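Local atomic coordinates of protein yjcS (Bacillus subtilis, PDB entry 1Q8B), a protein that is of unknown function but belongs to the antibiotic biosynthesis monooxygenase family of dimeric alpha-beta barrel proteins, and so may have catalytic activity. Residues L20-D25 against E91-E96; E30-F35 against A53-P58; M13-A18 against W66-N71. All blocks are in the same frame, centred on the assembly; numbering follows the deposited sequence.

Contact 1. Residues L20-D25 against E91-E96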
loop_
_atom_site.group_PDB
_atom_site.type_symbol
_atom_site.label_atom_id
_atom_site.label_comp_id
_atom_site.label_asym_id
_atom_site.label_seq_id
_atom_site.Cartn_x
_atom_site.Cartn_y
_atom_site.Cartn_z
ATOM N N LEU A 20 -16.009 -9.253 -1.775
ATOM C CA LEU A 20 -14.936 -10.142 -2.182
ATOM C C LEU A 20 -15.456 -11.542 -2.473
ATOM O O LEU A 20 -16.307 -12.069 -1.754
ATOM C CB LEU A 20 -13.877 -10.259 -1.082
ATOM C CG LEU A 20 -13.194 -9.021 -0.507
ATOM C CD1 LEU A 20 -12.076 -9.472 0.418
ATOM C CD2 LEU A 20 -12.633 -8.156 -1.619
ATOM N N LYS A 21 -14.938 -12.143 -3.534
ATOM C CA LYS A 21 -15.308 -13.500 -3.877
ATOM C C LYS A 21 -14.191 -14.388 -3.315
ATOM O O LYS A 21 -13.014 -14.137 -3.575
ATOM C CB LYS A 21 -15.393 -13.657 -5.397
ATOM C CG LYS A 21 -15.918 -15.014 -5.831
ATOM C CD LYS A 21 -15.646 -15.265 -7.291
ATOM C CE LYS A 21 -15.976 -16.698 -7.641
ATOM N NZ LYS A 21 -15.546 -17.019 -9.026
ATOM N N ILE A 22 -14.546 -15.397 -2.522
ATOM C CA ILE A 22 -13.533 -16.297 -1.970
ATOM C C ILE A 22 -13.187 -17.334 -3.036
ATOM O O ILE A 22 -14.058 -18.054 -3.521
ATOM C CB ILE A 22 -14.036 -17.046 -0.706
ATOM C CG1 ILE A 22 -14.340 -16.057 0.415
ATOM C CG2 ILE A 22 -12.977 -18.027 -0.224
ATOM C CD1 ILE A 22 -15.083 -16.674 1.579
ATOM N N ILE A 23 -11.915 -17.393 -3.412
ATOM C CA ILE A 23 -11.463 -18.345 -4.418
ATOM C C ILE A 23 -10.691 -19.484 -3.759
ATOM O O ILE A 23 -10.277 -20.434 -4.418
ATOM C CB ILE A 23 -10.587 -17.648 -5.482
ATOM C CG1 ILE A 23 -9.395 -16.953 -4.816
ATOM C CG2 ILE A 23 -11.435 -16.642 -6.261
ATOM C CD1 ILE A 23 -8.518 -16.167 -5.786
ATOM N N SER A 24 -10.503 -19.372 -2.448
ATOM C CA SER A 24 -9.819 -20.390 -1.663
ATOM C C SER A 24 -10.848 -21.458 -1.303
ATOM O O SER A 24 -12.051 -21.196 -1.313
ATOM C CB SER A 24 -9.256 -19.771 -0.384
ATOM O OG SER A 24 -8.872 -20.771 0.543
ATOM N N ASP A 25 -10.383 -22.662 -0.990
ATOM C CA ASP A 25 -11.296 -23.737 -0.616
ATOM C C ASP A 25 -11.215 -23.997 0.881
ATOM O O ASP A 25 -11.716 -25.003 1.376
ATOM C CB ASP A 25 -10.975 -25.021 -1.397
ATOM C CG ASP A 25 -9.599 -25.587 -1.071
ATOM O OD1 ASP A 25 -9.186 -26.554 -1.749
ATOM O OD2 ASP A 25 -8.932 -25.076 -0.142
ATOM N N GLU A 91 -3.840 -15.422 -1.207
ATOM C CA GLU A 91 -4.728 -15.576 -2.353
ATOM C C GLU A 91 -6.053 -16.213 -1.962
ATOM O O GLU A 91 -6.495 -17.173 -2.590
ATOM C CB GLU A 91 -4.054 -16.443 -3.411
ATOM C CG GLU A 91 -2.690 -15.953 -3.832
ATOM C CD GLU A 91 -1.920 -17.000 -4.612
ATOM O OE1 GLU A 91 -0.789 -16.698 -5.049
ATOM O OE2 GLU A 91 -2.441 -18.127 -4.785
ATOM N N LEU A 92 -6.693 -15.672 -0.934
ATOM C CA LEU A 92 -7.960 -16.211 -0.460
ATOM C C LEU A 92 -9.151 -15.633 -1.206
ATOM O O LEU A 92 -10.196 -16.275 -1.311
ATOM C CB LEU A 92 -8.116 -15.914 1.028
ATOM C CG LEU A 92 -7.010 -16.450 1.940
ATOM C CD1 LEU A 92 -7.128 -15.821 3.329
ATOM C CD2 LEU A 92 -7.103 -17.974 1.996
ATOM N N THR A 93 -8.984 -14.424 -1.734
ATOM C CA THR A 93 -10.068 -13.737 -2.430
ATOM C C THR A 93 -9.620 -12.917 -3.639
ATOM O O THR A 93 -8.439 -12.831 -3.967
ATOM C CB THR A 93 -10.762 -12.719 -1.487
ATOM O OG1 THR A 93 -9.796 -11.744 -1.062
ATOM C CG2 THR A 93 -11.342 -13.405 -0.258
ATOM N N GLU A 94 -10.613 -12.320 -4.285
ATOM C CA GLU A 94 -10.432 -11.406 -5.402
ATOM C C GLU A 94 -11.671 -10.520 -5.283
ATOM O O GLU A 94 -12.703 -10.970 -4.777
ATOM C CB GLU A 94 -10.376 -12.134 -6.761
ATOM C CG GLU A 94 -11.575 -12.961 -7.148
ATOM C CD GLU A 94 -11.394 -13.619 -8.506
ATOM O OE1 GLU A 94 -10.249 -13.984 -8.849
ATOM O OE2 GLU A 94 -12.393 -13.790 -9.229
ATOM N N VAL A 95 -11.563 -9.261 -5.692
ATOM C CA VAL A 95 -12.696 -8.345 -5.606
ATOM C C VAL A 95 -13.685 -8.608 -6.736
ATOM O O VAL A 95 -13.307 -8.645 -7.904
ATOM C CB VAL A 95 -12.230 -6.870 -5.680
ATOM C CG1 VAL A 95 -13.429 -5.936 -5.651
ATOM C CG2 VAL A 95 -11.303 -6.567 -4.524
ATOM N N GLU A 96 -14.951 -8.805 -6.379
ATOM C CA GLU A 96 -15.993 -9.056 -7.365
ATOM C C GLU A 96 -16.544 -7.707 -7.823
ATOM O O GLU A 96 -16.713 -7.467 -9.017
ATOM C CB GLU A 96 -17.107 -9.913 -6.763
ATOM C CG GLU A 96 -18.034 -10.502 -7.807
ATOM C CD GLU A 96 -19.036 -11.469 -7.218
ATOM O OE1 GLU A 96 -20.003 -11.013 -6.566
ATOM O OE2 GLU A 96 -18.851 -12.691 -7.404
HETATM O O HOH W 1 -13.116 -16.896 -9.965
#
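K21 and E94 face each other as a hydrogen-bonded antiparallel pair. They join strands 13-22 and 93-103 of the four-stranded sheet in this ferredoxin-like, ABM-type fold. K21 N donates to E94 O at 2.8 Å, and E94 N returns a bond to K21 O at 3.1 Å.

The K21 side chain can be followed outward. K21 CB lies 3.9 Å from E94 O and, like CG, near E96 OE2. K21 CD comes to 4.1 Å from E94 OE2, and the two side chains run alongside each other, pointing the same way. CG is anti to the backbone N (chi1 -174°) and the chain stays extended to its tip. K21 NZ stops 4.5 Å from E94 OE2, beyond a salt bridge. A water accepts from NZ and donates to E94 OE2, closing the gap.

The other face carries L20, I22, T93 and V95, and is mostly apolar. L20 CD2 meets V95 CG2 at 3.6 Å, and L20 CD1 meets T93 OG1. L20 and T93 also pack on F35 of helix 28-42.

Past I22 the strand ends and I23 turns in. Its CG2 lies against CG and CD of E94. L92 O takes I23 N at 2.9 Å and, weakly, S24 N at 3.3 Å.

Contact 2. Residues E30-F35 against A53-P58; sequences EIMKEF and AYPLEP
M32, a selenomethionine, reaches from helix 28-42 to A53 and P55 at the end of strand 48-55. These three residues bury most of the surface in this helix-on-sheet packing. No hydrogen bond links the two segments.

The M32 chain bends twice, which lays its end against the strand backbone. CG is anti to the carbonyl carbon, and the chain then bends at chi2 (-50°) and chi3 (-53°). M32 CE sits 3.8 Å from A53 O and 3.9 Å from Y54 CA. M32 CE also meets P55 CD at 3.9 Å. SE itself touches the proline ring near CD and CB, while M32 CG lies 4.1 Å from P55 CG. The selenomethionine chain thus crosses the proline obliquely, with three of its atoms in touch with the ring.

A53 has only a methyl to offer, and it touches both M32 and F35. A53 CB points toward the helix and meets F35 CD2 at 4.2 Å. A53 CB also lies 4.4 Å from M32 CE.

Helix segment 30-35 runs nearly antiparallel to strand 53-55 (168°), with a closest axis approach of 8.8 Å. A53 is also tied to the helix by polar groups further along: K36 NZ bonds to A53 O, and E39 OE2 accepts from A53 N. I31 and F35 continue the packing across the sheet, onto I63 of the neighbouring strand 62-69.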
loop_
_atom_site.group_PDB
_atom_site.type_symbol
_atom_site.label_atom_id
_atom_site.label_comp_id
_atom_site.label_asym_id
_atom_site.label_seq_id
_atom_site.Cartn_x
_atom_site.Cartn_y
_atom_site.Cartn_z
ATOM N N GLU A 30 -11.960 -20.207 9.146
ATOM C CA GLU A 30 -10.518 -20.014 9.108
ATOM C C GLU A 30 -10.220 -18.728 8.345
ATOM O O GLU A 30 -9.415 -17.898 8.782
ATOM C CB GLU A 30 -9.834 -21.187 8.403
ATOM C CG GLU A 30 -9.955 -22.531 9.110
ATOM C CD GLU A 30 -9.149 -23.631 8.416
ATOM O OE1 GLU A 30 -9.228 -24.798 8.863
ATOM O OE2 GLU A 30 -8.435 -23.334 7.427
ATOM N N ILE A 31 -10.879 -18.574 7.200
ATOM C CA ILE A 31 -10.696 -17.394 6.370
ATOM C C ILE A 31 -11.077 -16.126 7.123
ATOM O O ILE A 31 -10.331 -15.149 7.118
ATOM C CB ILE A 31 -11.531 -17.494 5.068
ATOM C CG1 ILE A 31 -11.005 -18.649 4.201
ATOM C CG2 ILE A 31 -11.479 -16.164 4.309
ATOM C CD1 ILE A 31 -11.879 -18.991 3.002
HETATM N N MSE A 32 -12.228 -16.143 7.788
HETATM C CA MSE A 32 -12.663 -14.967 8.528
HETATM C C MSE A 32 -11.719 -14.574 9.656
HETATM O O MSE A 32 -11.613 -13.397 9.983
HETATM C CB MSE A 32 -14.080 -15.160 9.067
HETATM C CG MSE A 32 -15.158 -14.969 8.012
HETATM SE SE MSE A 32 -14.955 -13.298 6.995
HETATM C CE MSE A 32 -14.859 -12.040 8.469
ATOM N N LYS A 33 -11.033 -15.545 10.255
ATOM C CA LYS A 33 -10.091 -15.228 11.328
ATOM C C LYS A 33 -8.974 -14.357 10.778
ATOM O O LYS A 33 -8.500 -13.442 11.449
ATOM C CB LYS A 33 -9.499 -16.501 11.935
ATOM C CG LYS A 33 -10.426 -17.192 12.917
ATOM C CD LYS A 33 -9.767 -18.414 13.537
ATOM C CE LYS A 33 -10.635 -19.004 14.645
ATOM N NZ LYS A 33 -11.994 -19.390 14.165
ATOM N N GLU A 34 -8.558 -14.646 9.548
ATOM C CA GLU A 34 -7.506 -13.873 8.899
ATOM C C GLU A 34 -8.012 -12.470 8.635
ATOM O O GLU A 34 -7.274 -11.495 8.782
ATOM C CB GLU A 34 -7.078 -14.533 7.586
ATOM C CG GLU A 34 -6.095 -15.659 7.788
ATOM C CD GLU A 34 -4.866 -15.204 8.564
ATOM O OE1 GLU A 34 -4.074 -14.404 8.020
ATOM O OE2 GLU A 34 -4.703 -15.640 9.726
ATOM N N PHE A 35 -9.281 -12.365 8.247
ATOM C CA PHE A 35 -9.852 -11.054 7.992
ATOM C C PHE A 35 -10.069 -10.272 9.287
ATOM O O PHE A 35 -10.001 -9.044 9.292
ATOM C CB PHE A 35 -11.147 -11.184 7.187
ATOM C CG PHE A 35 -10.914 -11.280 5.707
ATOM C CD1 PHE A 35 -10.509 -12.473 5.127
ATOM C CD2 PHE A 35 -11.007 -10.150 4.908
ATOM C CE1 PHE A 35 -10.195 -12.536 3.781
ATOM C CE2 PHE A 35 -10.697 -10.205 3.564
ATOM C CZ PHE A 35 -10.288 -11.397 3.000
ATOM N N ALA A 53 -14.995 -6.194 8.245
ATOM C CA ALA A 53 -15.193 -7.295 7.317
ATOM C C ALA A 53 -16.168 -8.306 7.916
ATOM O O ALA A 53 -16.133 -8.563 9.120
ATOM C CB ALA A 53 -13.856 -7.972 7.021
ATOM N N TYR A 54 -17.043 -8.866 7.081
ATOM C CA TYR A 54 -17.990 -9.859 7.555
ATOM C C TYR A 54 -18.420 -10.738 6.389
ATOM O O TYR A 54 -18.454 -10.299 5.239
ATOM C CB TYR A 54 -19.192 -9.182 8.229
ATOM C CG TYR A 54 -20.223 -8.623 7.288
ATOM C CD1 TYR A 54 -21.226 -9.436 6.757
ATOM C CD2 TYR A 54 -20.206 -7.277 6.937
ATOM C CE1 TYR A 54 -22.198 -8.919 5.895
ATOM C CE2 TYR A 54 -21.163 -6.749 6.084
ATOM C CZ TYR A 54 -22.158 -7.572 5.563
ATOM O OH TYR A 54 -23.099 -7.042 4.709
ATOM N N PRO A 55 -18.752 -12.006 6.674
ATOM C CA PRO A 55 -19.169 -12.951 5.632
ATOM C C PRO A 55 -20.642 -12.912 5.266
ATOM O O PRO A 55 -21.497 -12.686 6.125
ATOM C CB PRO A 55 -18.787 -14.296 6.234
ATOM C CG PRO A 55 -19.169 -14.093 7.690
ATOM C CD PRO A 55 -18.669 -12.673 7.992
ATOM N N LEU A 56 -20.931 -13.122 3.984
ATOM C CA LEU A 56 -22.317 -13.198 3.531
ATOM C C LEU A 56 -22.702 -14.625 3.945
ATOM O O LEU A 56 -21.951 -15.267 4.676
ATOM C CB LEU A 56 -22.417 -13.051 2.003
ATOM C CG LEU A 56 -22.209 -11.674 1.357
ATOM C CD1 LEU A 56 -23.195 -10.678 1.935
ATOM C CD2 LEU A 56 -20.792 -11.195 1.599
ATOM N N GLU A 57 -23.847 -15.127 3.492
ATOM C CA GLU A 57 -24.244 -16.490 3.857
ATOM C C GLU A 57 -23.178 -17.456 3.359
ATOM O O GLU A 57 -22.603 -17.270 2.284
ATOM C CB GLU A 57 -25.608 -16.847 3.256
ATOM C CG GLU A 57 -26.756 -16.065 3.870
ATOM C CD GLU A 57 -26.919 -16.337 5.359
ATOM O OE1 GLU A 57 -27.641 -15.573 6.035
ATOM O OE2 GLU A 57 -26.334 -17.320 5.858
ATOM N N PRO A 58 -22.890 -18.498 4.144
ATOM C CA PRO A 58 -21.881 -19.497 3.792
ATOM C C PRO A 58 -21.919 -19.962 2.339
ATOM O O PRO A 58 -20.889 -19.998 1.670
ATOM C CB PRO A 58 -22.168 -20.622 4.778
ATOM C CG PRO A 58 -22.601 -19.864 5.995
ATOM C CD PRO A 58 -23.547 -18.840 5.417
#

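Contact 3. Residues M13-A18 against W66-N71; sequences MHYITA and WEIWEN
I68 lies over one face of the Y15 ring, the apolar centre of this antiparallel pairing in the ABM-type sheet. Its CG1 is 3.9 Å from the Y15 ring centroid and offset toward the rim, a CH-pi contact. I68 CD1 reaches further out, to 3.4 Å from Y15 CE2. The two side chains run alongside each other. I68 CG1 is anti to the carbonyl carbon (chi1 -59°), which carries it over the Y15 ring. CG2, on the other branch, touches M13 CB and SE.

The opposite face carries H14, I16, E67 and W69. I16 CD1 approaches the W69 indole obliquely, 4.0 Å from W69 NE1. I16 CB also lies against E67 OE1.

Four backbone bonds hold the strands. H14 and W69 exchange two, and so do I16 and E67. H14 N to W69 O is nearly straight at 177°, and W69 N to H14 O measures 2.7 Å.

The polar edge is a side-chain bond within strand 62-69. W69 NE1 donates to E67 OE1 at 3.0 Å. The oxygen lies in the indole plane and uses its anti lone pair. Beyond the strand, N71 OD1 caps helix 72-78 at A74 N.

E67 is buried, and the indole N-H of W69 satisfies its OE1. That bond helps set the rotation of both groups. It holds the carboxylate oxygen in the indole plane, with I16 packed against both.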
loop_
_atom_site.group_PDB
_atom_site.type_symbol
_atom_site.label_atom_id
_atom_site.label_comp_id
_atom_site.label_asym_id
_atom_site.label_seq_id
_atom_site.Cartn_x
_atom_site.Cartn_y
_atom_site.Cartn_z
HETATM N N MSE A 13 -14.205 12.561 3.448
HETATM C CA MSE A 13 -13.829 11.171 3.721
HETATM C C MSE A 13 -13.972 10.323 2.461
HETATM O O MSE A 13 -14.797 10.615 1.589
HETATM C CB MSE A 13 -14.716 10.574 4.816
HETATM C CG MSE A 13 -14.691 11.326 6.132
HETATM SE SE MSE A 13 -16.033 10.658 7.376
HETATM C CE MSE A 13 -17.598 11.505 6.599
ATOM N N HIS A 14 -13.169 9.267 2.375
ATOM C CA HIS A 14 -13.208 8.377 1.230
ATOM C C HIS A 14 -13.853 7.069 1.650
ATOM O O HIS A 14 -13.276 6.300 2.425
ATOM C CB HIS A 14 -11.798 8.115 0.705
ATOM C CG HIS A 14 -11.769 7.428 -0.623
ATOM N ND1 HIS A 14 -11.358 6.121 -0.779
ATOM C CD2 HIS A 14 -12.100 7.868 -1.861
ATOM C CE1 HIS A 14 -11.432 5.787 -2.056
ATOM N NE2 HIS A 14 -11.878 6.829 -2.734
ATOM N N TYR A 15 -15.058 6.837 1.132
ATOM C CA TYR A 15 -15.840 5.637 1.427
ATOM C C TYR A 15 -15.672 4.515 0.413
ATOM O O TYR A 15 -15.657 4.746 -0.801
ATOM C CB TYR A 15 -17.336 5.961 1.477
ATOM C CG TYR A 15 -17.855 6.533 2.774
ATOM C CD1 TYR A 15 -17.682 7.880 3.085
ATOM C CD2 TYR A 15 -18.590 5.735 3.656
ATOM C CE1 TYR A 15 -18.240 8.422 4.240
ATOM C CE2 TYR A 15 -19.149 6.264 4.812
ATOM C CZ TYR A 15 -18.974 7.604 5.097
ATOM O OH TYR A 15 -19.535 8.130 6.234
ATOM N N ILE A 16 -15.585 3.291 0.918
ATOM C CA ILE A 16 -15.474 2.135 0.049
ATOM C C ILE A 16 -16.306 0.972 0.560
ATOM O O ILE A 16 -16.254 0.632 1.741
ATOM C CB ILE A 16 -14.019 1.632 -0.085
ATOM C CG1 ILE A 16 -13.165 2.656 -0.839
ATOM C CG2 ILE A 16 -14.006 0.301 -0.844
ATOM C CD1 ILE A 16 -11.734 2.205 -1.063
ATOM N N THR A 17 -17.095 0.387 -0.337
ATOM C CA THR A 17 -17.884 -0.795 -0.016
ATOM C C THR A 17 -17.454 -1.787 -1.077
ATOM O O THR A 17 -17.500 -1.486 -2.271
ATOM C CB THR A 17 -19.399 -0.561 -0.131
ATOM O OG1 THR A 17 -19.802 0.384 0.860
ATOM C CG2 THR A 17 -20.165 -1.869 0.099
ATOM N N ALA A 18 -17.016 -2.961 -0.650
ATOM C CA ALA A 18 -16.564 -3.952 -1.603
ATOM C C ALA A 18 -17.048 -5.338 -1.235
ATOM O O ALA A 18 -17.254 -5.652 -0.064
ATOM C CB ALA A 18 -15.041 -3.937 -1.679
ATOM N N TRP A 66 -16.666 -2.888 4.589
ATOM C CA TRP A 66 -17.188 -1.539 4.805
ATOM C C TRP A 66 -15.955 -0.740 5.187
ATOM O O TRP A 66 -15.322 -1.049 6.197
ATOM C CB TRP A 66 -18.180 -1.499 5.975
ATOM C CG TRP A 66 -19.499 -2.174 5.717
ATOM C CD1 TRP A 66 -20.013 -2.543 4.506
ATOM C CD2 TRP A 66 -20.503 -2.495 6.692
ATOM N NE1 TRP A 66 -21.272 -3.069 4.666
ATOM C CE2 TRP A 66 -21.599 -3.055 5.998
ATOM C CE3 TRP A 66 -20.583 -2.365 8.085
ATOM C CZ2 TRP A 66 -22.766 -3.486 6.650
ATOM C CZ3 TRP A 66 -21.747 -2.794 8.735
ATOM C CH2 TRP A 66 -22.821 -3.347 8.014
ATOM N N GLU A 67 -15.614 0.280 4.405
ATOM C CA GLU A 67 -14.416 1.063 4.694
ATOM C C GLU A 67 -14.603 2.569 4.578
ATOM O O GLU A 67 -15.314 3.047 3.697
ATOM C CB GLU A 67 -13.286 0.660 3.740
ATOM C CG GLU A 67 -12.970 -0.831 3.685
ATOM C CD GLU A 67 -12.018 -1.185 2.545
ATOM O OE1 GLU A 67 -11.329 -0.281 2.023
ATOM O OE2 GLU A 67 -11.946 -2.373 2.175
ATOM N N ILE A 68 -13.959 3.306 5.480
ATOM C CA ILE A 68 -13.970 4.769 5.452
ATOM C C ILE A 68 -12.512 5.200 5.669
ATOM O O ILE A 68 -11.869 4.778 6.629
ATOM C CB ILE A 68 -14.841 5.396 6.567
ATOM C CG1 ILE A 68 -16.290 4.924 6.455
ATOM C CG2 ILE A 68 -14.826 6.917 6.432
ATOM C CD1 ILE A 68 -17.199 5.549 7.499
ATOM N N TRP A 69 -11.987 6.025 4.770
ATOM C CA TRP A 69 -10.605 6.480 4.884
ATOM C C TRP A 69 -10.517 8.002 4.898
ATOM O O TRP A 69 -11.431 8.686 4.434
ATOM C CB TRP A 69 -9.767 5.959 3.713
ATOM C CG TRP A 69 -9.858 4.486 3.493
ATOM C CD1 TRP A 69 -10.776 3.825 2.723
ATOM C CD2 TRP A 69 -8.992 3.482 4.037
ATOM N NE1 TRP A 69 -10.531 2.475 2.752
ATOM C CE2 TRP A 69 -9.442 2.234 3.549
ATOM C CE3 TRP A 69 -7.875 3.516 4.888
ATOM C CZ2 TRP A 69 -8.816 1.028 3.883
ATOM C CZ3 TRP A 69 -7.255 2.315 5.219
ATOM C CH2 TRP A 69 -7.728 1.088 4.717
ATOM N N GLU A 70 -9.411 8.522 5.425
ATOM C CA GLU A 70 -9.184 9.961 5.478
ATOM C C GLU A 70 -9.115 10.513 4.062
ATOM O O GLU A 70 -9.485 11.657 3.815
ATOM C CB GLU A 70 -7.870 10.263 6.191
ATOM C CG GLU A 70 -7.880 9.952 7.669
ATOM C CD GLU A 70 -8.665 10.972 8.472
ATOM O OE1 GLU A 70 -9.141 11.971 7.880
ATOM O OE2 GLU A 70 -8.797 10.776 9.700
ATOM N N ASN A 71 -8.642 9.684 3.136
ATOM C CA ASN A 71 -8.509 10.079 1.739
ATOM C C ASN A 71 -8.044 8.902 0.887
ATOM O O ASN A 71 -7.813 7.805 1.397
ATOM C CB ASN A 71 -7.505 11.219 1.627
ATOM C CG ASN A 71 -6.237 10.930 2.381
ATOM O OD1 ASN A 71 -5.518 9.978 2.076
ATOM N ND2 ASN A 71 -5.961 11.736 3.388
#

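In the fold
Contacts 1 and 3 are strand pairings, and both use strand 13-22. Contact 1 joins its C-terminal end to the outer strand 93-103, while contact 3 joins its N-terminal half to strand 62-69. They lie on opposite sides of the chain's centre, about 20 Å apart between centres. Both are partly buried and rest on backbone hydrogen bonds. Their ionisable groups differ: contact 1 sets a lysine beside glutamates at the surface, while in contact 3 the acid side chain of E67 is buried beside W69. Contact 2 is buried and apolar, and sets helix 28-42 on the sheet. Contacts 1 and 2 share the core between that helix and strand 13-22. Contact 2 meets contact 3 where the Y54 and W66 rings pack edge-to-face.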